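Local coordinates for protein transaminase (Bacillus megaterium, PDB 5G0A) that catalyses S-selective transfer of amino groups with pyridoxal-5'-phosphate as cofactor, as an omega-transaminase of the class-III aminotransferase family, at residues V402-F408 against V436-T440; R144-H149 against I235-Q240; D54-Y60 against R442-S446. Residues are numbered along the deposited sequence.

Contact 1: residues V402-F408 against V436-T440; sequences VKLDRNF and VMPNT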
# COMPACT_ATOMS: atom_id res chain seq x y z
N VAL B 402 -22.30 27.10 -3.87
CA VAL B 402 -21.45 26.08 -4.48
C VAL B 402 -21.76 24.72 -3.84
O VAL B 402 -21.36 24.46 -2.71
CB VAL B 402 -19.95 26.44 -4.39
CG1 VAL B 402 -19.08 25.34 -4.98
CG2 VAL B 402 -19.68 27.76 -5.10
N LYS B 403 -22.47 23.88 -4.58
CA LYS B 403 -23.03 22.64 -4.02
C LYS B 403 -21.98 21.68 -3.46
O LYS B 403 -22.18 21.12 -2.39
CB LYS B 403 -23.91 21.90 -5.04
CG LYS B 403 -24.86 20.90 -4.40
CD LYS B 403 -25.31 19.81 -5.36
CE LYS B 403 -26.34 18.91 -4.68
NZ LYS B 403 -26.46 17.59 -5.34
N LEU B 404 -20.88 21.49 -4.20
CA LEU B 404 -19.79 20.61 -3.76
C LEU B 404 -19.12 21.09 -2.47
O LEU B 404 -18.45 20.30 -1.80
CB LEU B 404 -18.74 20.40 -4.87
CG LEU B 404 -18.92 19.27 -5.89
CD1 LEU B 404 -17.98 19.46 -7.08
CD2 LEU B 404 -18.71 17.88 -5.27
N ASP B 405 -19.32 22.36 -2.12
CA ASP B 405 -18.87 22.93 -0.84
C ASP B 405 -17.41 22.53 -0.58
O ASP B 405 -16.55 22.80 -1.41
CB ASP B 405 -19.82 22.52 0.30
CG ASP B 405 -19.58 23.31 1.59
OD1 ASP B 405 -19.47 24.56 1.54
OD2 ASP B 405 -19.53 22.67 2.66
N ARG B 406 -17.14 21.85 0.54
CA ARG B 406 -15.76 21.57 0.93
C ARG B 406 -15.15 20.43 0.11
O ARG B 406 -13.96 20.10 0.28
CB ARG B 406 -15.66 21.32 2.44
CG ARG B 406 -15.93 22.56 3.30
CD ARG B 406 -16.20 22.18 4.76
NE ARG B 406 -16.44 23.35 5.60
CZ ARG B 406 -17.64 23.91 5.81
NH1 ARG B 406 -18.73 23.40 5.25
NH2 ARG B 406 -17.74 24.97 6.60
N ASN B 407 -15.95 19.84 -0.78
CA ASN B 407 -15.47 18.84 -1.74
C ASN B 407 -15.21 19.44 -3.13
O ASN B 407 -15.04 18.70 -4.10
CB ASN B 407 -16.42 17.62 -1.82
CG ASN B 407 -16.16 16.61 -0.72
OD1 ASN B 407 -15.04 16.48 -0.24
ND2 ASN B 407 -17.21 15.88 -0.31
N PHE B 408 -15.17 20.77 -3.22
CA PHE B 408 -14.86 21.45 -4.48
C PHE B 408 -13.39 21.25 -4.86
O PHE B 408 -12.61 20.74 -4.05
CB PHE B 408 -15.21 22.96 -4.40
CG PHE B 408 -14.05 23.84 -3.97
CD1 PHE B 408 -13.40 23.63 -2.76
CD2 PHE B 408 -13.62 24.89 -4.79
CE1 PHE B 408 -12.33 24.43 -2.38
CE2 PHE B 408 -12.56 25.70 -4.41
CZ PHE B 408 -11.91 25.46 -3.21
N VAL B 436 -10.69 30.18 2.04
CA VAL B 436 -10.06 29.10 1.27
C VAL B 436 -11.10 28.17 0.63
O VAL B 436 -10.86 27.59 -0.43
CB VAL B 436 -9.08 28.30 2.13
CG1 VAL B 436 -7.96 29.20 2.62
CG2 VAL B 436 -9.77 27.68 3.33
N MET B 437 -12.24 28.05 1.30
CA MET B 437 -13.36 27.23 0.84
C MET B 437 -14.35 28.16 0.13
O MET B 437 -14.37 29.36 0.41
CB MET B 437 -14.02 26.52 2.02
CG MET B 437 -13.15 25.46 2.69
SD MET B 437 -12.72 24.03 1.67
CE MET B 437 -11.00 24.34 1.24
N PRO B 438 -15.16 27.62 -0.79
CA PRO B 438 -15.97 28.47 -1.66
C PRO B 438 -17.14 29.19 -0.98
O PRO B 438 -17.51 30.29 -1.42
CB PRO B 438 -16.47 27.48 -2.73
CG PRO B 438 -16.50 26.16 -2.03
CD PRO B 438 -15.34 26.18 -1.08
N ASN B 439 -17.71 28.58 0.06
CA ASN B 439 -18.86 29.18 0.77
C ASN B 439 -18.55 29.68 2.17
O ASN B 439 -19.47 29.96 2.94
CB ASN B 439 -20.01 28.16 0.90
CG ASN B 439 -20.38 27.53 -0.41
OD1 ASN B 439 -20.72 28.22 -1.38
ND2 ASN B 439 -20.34 26.20 -0.46
N THR B 440 -17.27 29.78 2.52
CA THR B 440 -16.93 30.01 3.91
C THR B 440 -15.76 30.94 3.99
O THR B 440 -14.70 30.65 3.46
CB THR B 440 -16.57 28.69 4.63
OG1 THR B 440 -17.50 27.65 4.25
CG2 THR B 440 -16.57 28.88 6.15
O HOH W 1 -17.35 26.24 1.74
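This is a buried loop-to-loop contact in the C-terminal part of the chain: 402-408 follows strand 387-392, and the loop segment 436-440 leads into strand 440-443. Its polar half is centred on the side-chain amide of Asn439. Val402 N donates to Asn439 OD1 (3.2 Å, 154°) and Asn439 ND2 to Val402 O (3.0 Å, 166°), so the amide pairs with Val402 as a peptide group would. Val402 O also accepts from Asp405 N at 3.0 Å, closing a type I beta turn, and Asn439 ND2 bonds the side chain at the turn's far end through Asp405 OD1 (2.7 Å, 169°). A water extends the network, lying 2.7 Å from Asp405 OD1, 2.9 Å from Asn439 N and 2.9 Å from Thr440 OG1. The apolar half is built on Phe408. Pro438 CD lies 3.8 Å from its ring centroid, 17° off the normal, a CH-pi contact over the face. Met437 SD, 5.3 Å from the Phe408 centroid and 70° off the normal, makes an oblique Met-aromatic contact, and Met437 CE packs 3.9 Å from Phe408 CE1 at the ring edge. Arg406 NH1 forms a salt bridge with Asp405 OD2 (2.8 Å); Arg406 NE donates to Gly243 O and Arg406 NH2 to Ser244 O.

Contact 2: residues R144-H149 against I235-Q240; sequences REHDYH and ITEVSQ. With PLP (pyridoxal-5'-phosphate), chain K.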
# COMPACT_ATOMS: atom_id res chain seq x y z
N ARG B 144 -10.19 12.81 9.75
CA ARG B 144 -11.58 13.15 9.41
C ARG B 144 -11.67 13.76 8.02
O ARG B 144 -10.77 14.46 7.58
CB ARG B 144 -12.21 14.12 10.43
CG ARG B 144 -12.33 13.56 11.86
CD ARG B 144 -11.09 13.84 12.71
NE ARG B 144 -10.66 15.24 12.58
CZ ARG B 144 -11.26 16.28 13.16
NH1 ARG B 144 -12.31 16.10 13.97
NH2 ARG B 144 -10.81 17.52 12.94
N GLU B 145 -12.81 13.54 7.37
CA GLU B 145 -13.17 14.28 6.15
C GLU B 145 -12.92 15.78 6.37
O GLU B 145 -13.29 16.32 7.41
CB GLU B 145 -14.65 14.04 5.79
CG GLU B 145 -14.96 14.57 4.38
CD GLU B 145 -16.44 14.65 4.01
OE1 GLU B 145 -17.31 14.65 4.90
OE2 GLU B 145 -16.72 14.71 2.79
N HIS B 146 -12.30 16.41 5.37
CA HIS B 146 -11.95 17.83 5.33
C HIS B 146 -10.80 18.28 6.22
O HIS B 146 -10.50 19.49 6.26
CB HIS B 146 -13.17 18.75 5.58
CG HIS B 146 -14.38 18.39 4.78
ND1 HIS B 146 -14.34 18.08 3.44
CD2 HIS B 146 -15.69 18.33 5.14
CE1 HIS B 146 -15.56 17.83 3.01
NE2 HIS B 146 -16.40 17.97 4.01
N ASP B 147 -10.13 17.35 6.91
CA ASP B 147 -8.96 17.73 7.71
C ASP B 147 -7.83 18.12 6.76
O ASP B 147 -7.66 17.50 5.71
CB ASP B 147 -8.45 16.59 8.59
CG ASP B 147 -9.09 16.55 9.96
OD1 ASP B 147 -10.10 17.24 10.18
OD2 ASP B 147 -8.53 15.87 10.84
N TYR B 148 -7.06 19.11 7.19
CA TYR B 148 -5.78 19.45 6.56
C TYR B 148 -4.69 19.30 7.62
O TYR B 148 -4.77 19.90 8.69
CB TYR B 148 -5.80 20.86 5.98
CG TYR B 148 -4.50 21.15 5.24
CD1 TYR B 148 -4.29 20.64 3.95
CD2 TYR B 148 -3.46 21.85 5.86
CE1 TYR B 148 -3.09 20.83 3.28
CE2 TYR B 148 -2.24 22.08 5.18
CZ TYR B 148 -2.07 21.55 3.90
OH TYR B 148 -0.89 21.73 3.20
N HIS B 149 -3.69 18.46 7.32
CA HIS B 149 -2.60 18.23 8.25
C HIS B 149 -1.24 18.43 7.57
O HIS B 149 -0.22 18.05 8.13
CB HIS B 149 -2.70 16.83 8.90
CG HIS B 149 -3.91 16.67 9.76
ND1 HIS B 149 -4.09 17.39 10.93
CD2 HIS B 149 -5.01 15.88 9.63
CE1 HIS B 149 -5.26 17.06 11.47
NE2 HIS B 149 -5.83 16.14 10.71
N ILE B 235 -6.19 11.55 14.73
CA ILE B 235 -5.67 12.91 14.60
C ILE B 235 -6.80 13.87 14.27
O ILE B 235 -7.64 13.57 13.43
CB ILE B 235 -4.52 12.99 13.55
CG1 ILE B 235 -3.88 14.39 13.60
CG2 ILE B 235 -4.98 12.57 12.13
CD1 ILE B 235 -2.57 14.47 12.83
N THR B 236 -6.82 15.04 14.92
CA THR B 236 -7.89 16.01 14.76
C THR B 236 -7.33 17.42 14.60
O THR B 236 -6.14 17.65 14.82
CB THR B 236 -8.83 16.05 15.99
OG1 THR B 236 -8.09 16.44 17.15
CG2 THR B 236 -9.51 14.68 16.22
N GLU B 237 -8.19 18.36 14.22
CA GLU B 237 -7.96 19.81 14.39
C GLU B 237 -9.20 20.24 15.16
O GLU B 237 -10.31 19.83 14.80
CB GLU B 237 -8.01 20.56 13.06
CG GLU B 237 -7.09 20.11 11.94
CD GLU B 237 -7.41 20.84 10.65
OE1 GLU B 237 -7.13 22.06 10.57
OE2 GLU B 237 -7.98 20.21 9.73
N VAL B 238 -9.05 21.06 16.19
CA VAL B 238 -10.26 21.42 16.97
C VAL B 238 -11.15 22.33 16.15
O VAL B 238 -12.37 22.35 16.31
CB VAL B 238 -9.98 22.05 18.34
CG1 VAL B 238 -9.19 21.11 19.24
CG2 VAL B 238 -9.34 23.44 18.21
N SER B 239 -10.54 23.12 15.28
CA SER B 239 -11.27 23.88 14.31
C SER B 239 -10.57 23.60 13.01
O SER B 239 -9.36 23.86 12.89
CB SER B 239 -11.20 25.38 14.65
OG SER B 239 -11.84 26.16 13.66
N GLN B 240 -11.28 23.02 12.05
CA GLN B 240 -10.67 22.71 10.75
C GLN B 240 -10.26 24.02 10.11
O GLN B 240 -11.11 24.89 9.88
CB GLN B 240 -11.61 21.87 9.88
CG GLN B 240 -11.66 20.41 10.34
CD GLN B 240 -12.75 19.60 9.66
OE1 GLN B 240 -13.89 20.06 9.49
NE2 GLN B 240 -12.41 18.36 9.29
N1 PLP K . -1.61 21.27 9.98
C2 PLP K . -2.50 22.29 9.97
C2A PLP K . -3.77 22.18 10.80
C3 PLP K . -2.21 23.53 9.22
O3 PLP K . -3.04 24.58 9.21
C4 PLP K . -0.95 23.61 8.45
C4A PLP K . -0.59 24.89 7.70
C5 PLP K . -0.09 22.41 8.51
C6 PLP K . -0.48 21.30 9.25
C5A PLP K . 1.21 22.31 7.72
O4P PLP K . 2.16 23.29 8.07
P PLP K . 3.28 23.67 6.96
O1P PLP K . 4.17 24.55 7.78
O2P PLP K . 3.94 22.40 6.45
O3P PLP K . 2.53 24.40 5.87
O HOH W 2 -9.08 21.52 7.52
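The backbones come closest at two places, 7.1 Å between Arg144 CA and Thr236 CA and 6.1 Å between Asp147 CA and Gln240 CA. Segment 144-149 leaves strand 140-144 through a type II turn, closed by Asp147 N to Arg144 O at 3.0 Å, with positive phi (73°) at His146. Segment 235-240 continues from the end of strand 231-236. Three well-formed hydrogen bonds join them: Gln240 NE2 to Glu145 O (2.9 Å), Gln240 NE2 to Asp147 OD1 (2.7 Å, 162°), and Tyr148 N to Glu237 OE2 (2.9 Å, 164°). A fourth, Arg144 NH2 to Glu237 O (3.0 Å, 127°), is weak. A water also bridges His146 O and Glu237 OE2, 2.8 Å from each. These strands are parallel neighbours in the seven-stranded sheet of the aminotransferase large domain, and the loops beyond their C-terminal ends form part of the cofactor pocket, as in fold type I enzymes. Glu237 OE1 is 3.4 Å from PLP C2A, Tyr148 O is 3.3 Å from the same methyl, and His149 C is 3.4 Å from PLP C6. Asp147 OD2 receives Arg144 NE (2.8 Å, 174°, a salt bridge) and His149 NE2 (2.7 Å), while His149 ND1 bonds to Asp269, another pocket residue. Ile235 CD1 covers the imidazole face of His149, 3.9 Å from the centroid and 13° off the normal.

Contact 3: residues D54-Y60 against R442-S446; sequences DFFNQLY and RIGAS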
# COMPACT_ATOMS: atom_id res chain seq x y z
N ASP B 54 -3.95 42.96 5.91
CA ASP B 54 -3.98 41.54 5.60
C ASP B 54 -4.83 40.75 6.60
O ASP B 54 -4.33 40.33 7.64
CB ASP B 54 -2.54 40.99 5.59
CG ASP B 54 -2.48 39.52 5.19
OD1 ASP B 54 -3.47 38.99 4.64
OD2 ASP B 54 -1.43 38.91 5.44
N PHE B 55 -6.12 40.56 6.30
CA PHE B 55 -6.97 39.78 7.19
C PHE B 55 -7.02 38.29 6.82
O PHE B 55 -8.00 37.59 7.12
CB PHE B 55 -8.36 40.43 7.41
CG PHE B 55 -8.43 41.25 8.67
CD1 PHE B 55 -7.53 42.29 8.89
CD2 PHE B 55 -9.39 40.98 9.65
CE1 PHE B 55 -7.57 43.05 10.05
CE2 PHE B 55 -9.45 41.75 10.82
CZ PHE B 55 -8.53 42.77 11.02
N PHE B 56 -5.95 37.82 6.16
CA PHE B 56 -5.60 36.38 6.17
C PHE B 56 -4.46 36.10 7.14
O PHE B 56 -4.22 34.92 7.46
CB PHE B 56 -5.17 35.90 4.79
CG PHE B 56 -6.26 35.94 3.77
CD1 PHE B 56 -7.17 34.91 3.66
CD2 PHE B 56 -6.38 37.03 2.91
CE1 PHE B 56 -8.19 34.95 2.72
CE2 PHE B 56 -7.38 37.08 1.96
CZ PHE B 56 -8.29 36.04 1.87
N ASN B 57 -3.75 37.16 7.58
CA ASN B 57 -2.51 37.01 8.38
C ASN B 57 -1.59 36.01 7.63
O ASN B 57 -1.02 35.09 8.23
CB ASN B 57 -2.84 36.56 9.82
CG ASN B 57 -1.73 36.85 10.83
OD1 ASN B 57 -1.40 36.00 11.65
ND2 ASN B 57 -1.18 38.08 10.80
N GLN B 58 -1.47 36.23 6.33
CA GLN B 58 -0.83 35.30 5.35
C GLN B 58 -1.55 33.95 5.30
O GLN B 58 -2.46 33.78 4.51
CB GLN B 58 0.68 35.15 5.59
CG GLN B 58 1.41 36.47 5.32
CD GLN B 58 1.26 36.85 3.86
OE1 GLN B 58 1.78 36.18 2.98
NE2 GLN B 58 0.55 37.95 3.59
N LEU B 59 -1.12 33.01 6.14
CA LEU B 59 -1.77 31.71 6.26
C LEU B 59 -2.12 31.49 7.72
O LEU B 59 -1.84 30.43 8.28
CB LEU B 59 -0.84 30.59 5.71
CG LEU B 59 -0.53 30.72 4.21
CD1 LEU B 59 0.58 29.75 3.79
CD2 LEU B 59 -1.78 30.50 3.35
N TYR B 60 -2.73 32.51 8.34
CA TYR B 60 -3.11 32.46 9.75
C TYR B 60 -1.90 32.12 10.59
O TYR B 60 -1.98 31.29 11.48
CB TYR B 60 -4.26 31.44 9.96
CG TYR B 60 -5.30 31.63 8.89
CD1 TYR B 60 -6.25 32.64 9.00
CD2 TYR B 60 -5.28 30.88 7.71
CE1 TYR B 60 -7.17 32.88 7.99
CE2 TYR B 60 -6.20 31.11 6.69
CZ TYR B 60 -7.13 32.11 6.84
OH TYR B 60 -8.06 32.34 5.85
N ARG B 442 -12.74 32.70 6.04
CA ARG B 442 -11.80 32.29 7.08
C ARG B 442 -10.97 33.53 7.37
O ARG B 442 -10.10 33.92 6.58
CB ARG B 442 -10.91 31.14 6.59
CG ARG B 442 -10.29 30.32 7.71
CD ARG B 442 -11.31 29.28 8.14
NE ARG B 442 -10.92 28.32 9.19
CZ ARG B 442 -11.22 28.47 10.48
NH1 ARG B 442 -11.83 29.58 10.90
NH2 ARG B 442 -10.90 27.51 11.34
N ILE B 443 -11.25 34.15 8.50
CA ILE B 443 -10.75 35.49 8.80
C ILE B 443 -9.74 35.40 9.92
O ILE B 443 -10.02 34.79 10.94
CB ILE B 443 -11.92 36.42 9.19
CG1 ILE B 443 -12.88 36.57 8.00
CG2 ILE B 443 -11.40 37.80 9.62
CD1 ILE B 443 -14.22 37.17 8.36
N GLY B 444 -8.58 36.04 9.73
CA GLY B 444 -7.57 36.09 10.78
C GLY B 444 -6.65 37.30 10.62
O GLY B 444 -6.42 37.75 9.52
N ALA B 445 -6.16 37.81 11.74
CA ALA B 445 -5.17 38.88 11.74
C ALA B 445 -4.16 38.57 12.83
O ALA B 445 -4.21 37.50 13.42
CB ALA B 445 -5.86 40.24 11.97
N SER B 446 -3.22 39.49 13.10
CA SER B 446 -2.28 39.27 14.20
C SER B 446 -3.05 39.38 15.51
O SER B 446 -4.11 40.02 15.56
CB SER B 446 -1.13 40.27 14.13
OG SER B 446 -0.60 40.35 12.80
O HOH W 3 -10.04 36.46 5.40
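Asp54, at the end of strand 51-54, organises the turn that follows. Its OD1 accepts from Phe56 N at 3.1 Å, an Asx turn, and its OD2 accepts from Gln58 N at 2.8 Å and Gln58 NE2 at 2.9 Å. Phe55 makes the main-chain link across the contact: Gly444 N donates to Phe55 O at 3.1 Å with a nearly straight angle of 174°. The phenyl ring of Phe55 is covered on one face by Ala445, whose CB lies 3.8 Å from the centroid and 12° off the normal, a CH-pi contact, while Ile443 CG2 approaches the ring edge 3.8 Å from Phe55 CD2. Ile454 and Ala457 of helix 451-468 also touch this ring. Phe56 directs its CA-to-CB bond away, yet its CA is only 5.0 Å from Gly444 CA. At Asn57 the CA comes still nearer, 4.7 Å from Ala445 CA, and Asn57 ND2 gives a weak hydrogen bond to Ser446 OG (3.1 Å). The amide's other atom, Asn57 OD1, bonds to Arg277, while Ser446 OG itself is also hydrogen-bonded to Asp42. Tyr60 finishes the segment, its OH donating to Arg442 O at 2.7 Å. Its ring edge runs along Gly444, where an ideal CB would be only 2.8 Å from Tyr60 CD1, so a side chain there would clash. The Tyr60 side chain lies about 7 Å from PLP between nearest atoms. Strand 51-54 shares a sheet with strand 431-432, consistent with the small domain of fold type I aminotransferases, built from N-terminal and C-terminal parts of the chain.

How the contacts relate
All three contacts are buried, but contacts 2 and 3 have centres about 10 Å from the centre of the chain and contact 1 about 17 Å. Contacts 1 and 3 share strand 440-443, Thr440 serving the first and Arg442 the other. All three pair a CH-pi contact with hydrogen bonds; contact 2, at the large seven-stranded sheet, differs in its buried charge and, of the three, it alone holds residues of the PLP pocket. In contact 1 an asparagine amide does the polar work; in contact 3 a main-chain bond and a tyrosine hydroxyl lead. Arg442 NH2 of contact 3 reaches Gln240 O of contact 2 at 3.0 Å, probably a hydrogen bond, while Arg406 CB of contact 1 packs 3.5 Å from His146 CE1 of contact 2.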